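Local coordinates for protein cytosolic malate dehydrogenase (Trichomonas vaginalis, PDB 4UUO) that probably interconverts malate and oxaloacetate with NAD+ as cofactor, as a member of the lactate/malate dehydrogenase superfamily, at residues P130-C135 against W150-R155; T282-P287 against K317-E322. All coordinates share one frame; numbering follows the deposited sequence.

Contact 1: P130-C135 against W150-R155; sequences PANTNC and WCAMTR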
loop_
_atom_site.group_PDB
_atom_site.type_symbol
_atom_site.label_atom_id
_atom_site.label_comp_id
_atom_site.label_asym_id
_atom_site.label_seq_id
_atom_site.Cartn_x
_atom_site.Cartn_y
_atom_site.Cartn_z
ATOM N N PRO A 130 -16.609 -9.750 14.181
ATOM C CA PRO A 130 -16.157 -9.046 15.391
ATOM C C PRO A 130 -14.851 -9.618 15.939
ATOM O O PRO A 130 -14.843 -10.724 16.485
ATOM C CB PRO A 130 -17.310 -9.266 16.371
ATOM C CG PRO A 130 -17.913 -10.571 15.952
ATOM C CD PRO A 130 -17.725 -10.675 14.458
ATOM N N ALA A 131 -13.769 -8.856 15.784
ATOM C CA ALA A 131 -12.406 -9.283 16.112
ATOM C C ALA A 131 -12.256 -9.988 17.464
ATOM O O ALA A 131 -11.798 -11.132 17.530
ATOM C CB ALA A 131 -11.474 -8.076 16.062
ATOM N N ASN A 132 -12.627 -9.298 18.538
ATOM C CA ASN A 132 -12.472 -9.848 19.880
ATOM C C ASN A 132 -13.178 -11.185 20.026
ATOM O O ASN A 132 -12.574 -12.161 20.467
ATOM C CB ASN A 132 -12.998 -8.868 20.931
ATOM C CG ASN A 132 -12.302 -7.532 20.879
ATOM O OD1 ASN A 132 -12.445 -6.788 19.911
ATOM N ND2 ASN A 132 -11.548 -7.213 21.925
ATOM N N THR A 133 -14.450 -11.232 19.644
ATOM C CA THR A 133 -15.236 -12.457 19.793
ATOM C C THR A 133 -14.780 -13.529 18.804
ATOM O O THR A 133 -14.719 -14.708 19.154
ATOM C CB THR A 133 -16.745 -12.194 19.618
ATOM O OG1 THR A 133 -17.174 -11.223 20.582
ATOM C CG2 THR A 133 -17.534 -13.469 19.835
ATOM N N ASN A 134 -14.450 -13.120 17.578
ATOM C CA ASN A 134 -13.872 -14.038 16.598
ATOM C C ASN A 134 -12.590 -14.685 17.124
ATOM O O ASN A 134 -12.404 -15.901 17.030
ATOM C CB ASN A 134 -13.586 -13.316 15.280
ATOM C CG ASN A 134 -14.842 -13.077 14.459
ATOM O OD1 ASN A 134 -15.840 -13.786 14.610
ATOM N ND2 ASN A 134 -14.790 -12.088 13.568
ATOM N N CYS A 135 -11.711 -13.859 17.680
ATOM C CA CYS A 135 -10.473 -14.346 18.252
ATOM C C CYS A 135 -10.752 -15.354 19.368
ATOM O O CYS A 135 -9.998 -16.311 19.561
ATOM C CB CYS A 135 -9.640 -13.180 18.779
ATOM S SG CYS A 135 -8.060 -13.676 19.482
ATOM N N TRP A 150 -2.568 -15.331 20.760
ATOM C CA TRP A 150 -3.753 -14.644 20.260
ATOM C C TRP A 150 -3.774 -13.148 20.541
ATOM O O TRP A 150 -3.274 -12.679 21.568
ATOM C CB TRP A 150 -5.012 -15.291 20.851
ATOM C CG TRP A 150 -5.089 -16.775 20.615
ATOM C CD1 TRP A 150 -4.751 -17.769 21.491
ATOM C CD2 TRP A 150 -5.526 -17.429 19.415
ATOM N NE1 TRP A 150 -4.956 -19.001 20.910
ATOM C CE2 TRP A 150 -5.431 -18.821 19.637
ATOM C CE3 TRP A 150 -5.993 -16.974 18.177
ATOM C CZ2 TRP A 150 -5.786 -19.759 18.666
ATOM C CZ3 TRP A 150 -6.339 -17.905 17.216
ATOM C CH2 TRP A 150 -6.235 -19.283 17.468
ATOM N N CYS A 151 -4.361 -12.412 19.602
ATOM C CA CYS A 151 -4.589 -10.981 19.739
ATOM C C CYS A 151 -5.630 -10.519 18.727
ATOM O O CYS A 151 -5.625 -10.960 17.580
ATOM C CB CYS A 151 -3.289 -10.196 19.551
ATOM S SG CYS A 151 -3.505 -8.403 19.601
ATOM N N ALA A 152 -6.535 -9.647 19.160
ATOM C CA ALA A 152 -7.434 -8.963 18.234
ATOM C C ALA A 152 -6.935 -7.532 18.065
ATOM O O ALA A 152 -6.310 -6.985 18.975
ATOM C CB ALA A 152 -8.878 -8.993 18.738
ATOM N N MET A 153 -7.194 -6.919 16.911
ATOM C CA MET A 153 -6.611 -5.605 16.634
ATOM C C MET A 153 -7.438 -4.426 17.154
ATOM O O MET A 153 -8.620 -4.285 16.827
ATOM C CB MET A 153 -6.386 -5.421 15.133
ATOM C CG MET A 153 -5.656 -4.132 14.799
ATOM S SD MET A 153 -5.574 -3.813 13.031
ATOM C CE MET A 153 -7.323 -3.702 12.635
ATOM N N THR A 154 -6.795 -3.586 17.965
ATOM C CA THR A 154 -7.356 -2.296 18.366
ATOM C C THR A 154 -6.365 -1.177 18.052
ATOM O O THR A 154 -6.511 -0.044 18.507
ATOM C CB THR A 154 -7.699 -2.252 19.863
ATOM O OG1 THR A 154 -6.558 -2.659 20.629
ATOM C CG2 THR A 154 -8.881 -3.160 20.173
ATOM N N ARG A 155 -5.351 -1.511 17.268
ATOM C CA ARG A 155 -4.291 -0.568 16.954
ATOM C C ARG A 155 -4.759 0.563 16.032
ATOM O O ARG A 155 -4.185 1.652 16.053
ATOM C CB ARG A 155 -3.114 -1.312 16.327
ATOM C CG ARG A 155 -1.919 -0.441 16.052
ATOM C CD ARG A 155 -1.481 0.308 17.296
ATOM N NE ARG A 155 -0.143 0.855 17.112
ATOM C CZ ARG A 155 0.970 0.179 17.369
ATOM N NH1 ARG A 155 0.901 -1.062 17.838
ATOM N NH2 ARG A 155 2.150 0.746 17.163
#

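Contact 2: T282-P287 against K317-E322; sequences TIFSFP and KELIGE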
loop_
_atom_site.group_PDB
_atom_site.type_symbol
_atom_site.label_atom_id
_atom_site.label_comp_id
_atom_site.label_asym_id
_atom_site.label_seq_id
_atom_site.Cartn_x
_atom_site.Cartn_y
_atom_site.Cartn_z
ATOM N N THR A 282 -12.696 -13.314 28.229
ATOM C CA THR A 282 -12.907 -12.581 26.983
ATOM C C THR A 282 -11.574 -12.123 26.400
ATOM O O THR A 282 -10.541 -12.160 27.074
ATOM C CB THR A 282 -13.821 -11.343 27.173
ATOM O OG1 THR A 282 -13.213 -10.424 28.089
ATOM C CG2 THR A 282 -15.205 -11.743 27.682
ATOM N N ILE A 283 -11.604 -11.699 25.140
ATOM C CA ILE A 283 -10.458 -11.048 24.519
ATOM C C ILE A 283 -10.606 -9.535 24.712
ATOM O O ILE A 283 -11.426 -8.892 24.053
ATOM C CB ILE A 283 -10.344 -11.401 23.022
ATOM C CG1 ILE A 283 -10.414 -12.917 22.832
ATOM C CG2 ILE A 283 -9.054 -10.859 22.436
ATOM C CD1 ILE A 283 -9.345 -13.669 23.592
ATOM N N PHE A 284 -9.815 -8.984 25.630
ATOM C CA PHE A 284 -9.975 -7.607 26.097
ATOM C C PHE A 284 -8.771 -6.746 25.713
ATOM O O PHE A 284 -7.627 -7.186 25.825
ATOM C CB PHE A 284 -10.171 -7.598 27.619
ATOM C CG PHE A 284 -10.814 -6.346 28.156
ATOM C CD1 PHE A 284 -10.048 -5.246 28.497
ATOM C CD2 PHE A 284 -12.188 -6.283 28.341
ATOM C CE1 PHE A 284 -10.642 -4.102 28.999
ATOM C CE2 PHE A 284 -12.790 -5.144 28.842
ATOM C CZ PHE A 284 -12.017 -4.052 29.169
ATOM N N SER A 285 -9.026 -5.519 25.265
ATOM C CA SER A 285 -7.948 -4.623 24.864
ATOM C C SER A 285 -7.363 -3.898 26.071
ATOM O O SER A 285 -8.099 -3.310 26.861
ATOM C CB SER A 285 -8.441 -3.612 23.821
ATOM O OG SER A 285 -7.378 -2.804 23.335
ATOM N N PHE A 286 -6.037 -3.944 26.198
ATOM C CA PHE A 286 -5.325 -3.299 27.299
ATOM C C PHE A 286 -4.229 -2.368 26.804
ATOM O O PHE A 286 -3.726 -2.533 25.691
ATOM C CB PHE A 286 -4.694 -4.348 28.222
ATOM C CG PHE A 286 -5.685 -5.167 28.989
ATOM C CD1 PHE A 286 -6.132 -4.752 30.233
ATOM C CD2 PHE A 286 -6.157 -6.364 28.474
ATOM C CE1 PHE A 286 -7.045 -5.513 30.948
ATOM C CE2 PHE A 286 -7.066 -7.132 29.180
ATOM C CZ PHE A 286 -7.512 -6.707 30.419
ATOM N N PRO A 287 -3.849 -1.383 27.633
ATOM C CA PRO A 287 -2.570 -0.707 27.412
ATOM C C PRO A 287 -1.451 -1.681 27.751
ATOM O O PRO A 287 -1.347 -2.127 28.900
ATOM C CB PRO A 287 -2.613 0.477 28.386
ATOM C CG PRO A 287 -3.543 0.046 29.463
ATOM C CD PRO A 287 -4.568 -0.839 28.797
ATOM N N LYS A 317 -19.112 -5.797 29.488
ATOM C CA LYS A 317 -20.495 -6.249 29.416
ATOM C C LYS A 317 -20.846 -6.674 27.990
ATOM O O LYS A 317 -21.583 -7.638 27.781
ATOM C CB LYS A 317 -21.438 -5.139 29.890
ATOM C CG LYS A 317 -22.888 -5.551 30.066
ATOM C CD LYS A 317 -23.072 -6.469 31.252
ATOM C CE LYS A 317 -24.538 -6.800 31.422
ATOM N NZ LYS A 317 -25.105 -7.269 30.128
ATOM N N GLU A 318 -20.304 -5.951 27.013
ATOM C CA GLU A 318 -20.562 -6.250 25.609
ATOM C C GLU A 318 -19.811 -7.495 25.162
ATOM O O GLU A 318 -20.345 -8.316 24.417
ATOM C CB GLU A 318 -20.177 -5.072 24.718
ATOM C CG GLU A 318 -20.323 -5.377 23.231
ATOM C CD GLU A 318 -19.975 -4.200 22.338
ATOM O OE1 GLU A 318 -20.881 -3.394 22.051
ATOM O OE2 GLU A 318 -18.800 -4.084 21.921
ATOM N N LEU A 319 -18.567 -7.624 25.618
ATOM C CA LEU A 319 -17.737 -8.768 25.275
ATOM C C LEU A 319 -18.327 -10.060 25.822
ATOM O O LEU A 319 -18.479 -11.041 25.092
ATOM C CB LEU A 319 -16.320 -8.567 25.803
ATOM C CG LEU A 319 -15.508 -7.552 25.003
ATOM C CD1 LEU A 319 -14.176 -7.272 25.676
ATOM C CD2 LEU A 319 -15.301 -8.078 23.601
ATOM N N ILE A 320 -18.664 -10.046 27.110
ATOM C CA ILE A 320 -19.268 -11.197 27.774
ATOM C C ILE A 320 -20.631 -11.533 27.165
ATOM O O ILE A 320 -21.001 -12.700 27.040
ATOM C CB ILE A 320 -19.435 -10.945 29.289
ATOM C CG1 ILE A 320 -18.074 -10.749 29.953
ATOM C CG2 ILE A 320 -20.165 -12.094 29.948
ATOM C CD1 ILE A 320 -18.158 -10.407 31.430
ATOM N N GLY A 321 -21.375 -10.502 26.783
ATOM C CA GLY A 321 -22.686 -10.703 26.195
ATOM C C GLY A 321 -22.587 -11.298 24.806
ATOM O O GLY A 321 -23.382 -12.163 24.431
ATOM N N GLU A 322 -21.600 -10.829 24.045
ATOM C CA GLU A 322 -21.384 -11.274 22.673
ATOM C C GLU A 322 -20.873 -12.712 22.637
ATOM O O GLU A 322 -21.261 -13.491 21.766
ATOM C CB GLU A 322 -20.401 -10.336 21.958
ATOM C CG GLU A 322 -20.353 -10.494 20.447
ATOM C CD GLU A 322 -19.638 -9.339 19.749
ATOM O OE1 GLU A 322 -18.391 -9.276 19.809
ATOM O OE2 GLU A 322 -20.327 -8.497 19.131
#

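Contact 1: P130-C135 against W150-R155
Ala152 presses its single methyl group against the first turn of helix 131-139, meeting Ala131 side chain to side chain, with CB to CB at 3.8 Å. The same methyl reaches the peptide link that follows: Ala152 CB is 3.7 Å from Ala131 C and 3.8 Å from Asn132 N. With so little side chain on either side, helix and strand 150-152 can approach to 7.7 Å between the axes of the short segments, running nearly antiparallel at 158°. Asn132, buried beside this methyl, turns its amide to other partners: ND2 bonds to the backbone O of Ile283, and OD1 takes the backbone N-H of His185, the predicted proton acceptor, consistent with a second-shell role. One helical turn on, Cys135 fills the other half of the close-packed part. Its SG, anti to the backbone N (chi1 -179°), reaches across to Trp150 CB at 3.7 Å and stands obliquely beside the indole, 5.3 Å from the centroid of the five-membered ring, a sulfur-aromatic contact. Cys135 O lies above one face of that ring, displaced toward the rim. No hydrogen bond crosses between the segments.

Beyond Ala152 the fit slackens. Met153, whose CB points away from the helix, comes no nearer than 5.8 Å with its side chain and is partly exposed.

The helix follows a cis peptide bond before Pro130 and forms the crossover between parallel strands 123-126 and 150-152 of the Rossmann-type sheet. Cys151 and Met153 are backbone-bonded to Val126, and helix 96-117 touches Asn134 and Trp150. Ala152 is backbone-bonded to Ala267 of strand 264-269, so the outermost strand of the parallel sheet is met by the C-terminal domain.

Contact 2: T282-P287 against K317-E322
Between the two segments the backbones are nearest at Thr282 and Leu319, CA to CA 6.4 Å, so helix 306-329 meets the start of strand 283-290 while residues 285-287 run on away from it. Leu319 carries most of the contact. Its CD1 serves two neighbours: it meets Phe284 CD2 at 3.5 Å, approaching the ring obliquely, with the two side chains crossing at about a right angle, and it also lies 3.6 Å from Ile283 O. CD2 adds a looser contact to the same atom, 4.0 Å from Ile283 O, so both methyls face a carbonyl oxygen that also accepts the side-chain amide of Asn132.

This is a helix packed on the beginning of the middle strand of a three-stranded antiparallel sheet, part of the alpha/beta C-terminal domain of the lactate/malate dehydrogenase fold. Phe284 is backbone-bonded to Ile268 of strand 264-269, and its ring also touches Leu312, Thr315 and Glu316 of the same helix 306-329.

At Thr282 the methyl does the packing. CG2 is anti to the carbonyl carbon and rests against both helix residues, 3.9 Å from Leu319 CB and 3.8 Å from Ile320 CG1. The Ile320 side chain crosses that of Thr282 at about a right angle, on the partly exposed flank of the helix. Nothing polar joins the segments directly; Glu318 instead uses OE2 to bond Asn184 ND2, next in sequence to the predicted proton acceptor His185.

Overall arrangement
The two contacts follow one another along the chain, contact 1 closing before contact 2 opens, and their centres lie about 10 Å apart. Contact 1 belongs to the last crossover of the parallel nucleotide-binding sheet, contact 2 to a helix and a small antiparallel sheet of the C-terminal domain. They meet directly: besides the amide bond that joins helix 131-139 to strand 283-290, Asn132 packs its CB on Leu319 CD2, 3.6 Å away. Helix 131-139 is thus wedged between its own sheet, strand 283-290 and helix 306-329. The interface between the domains runs through this junction, beside the predicted proton acceptor His185.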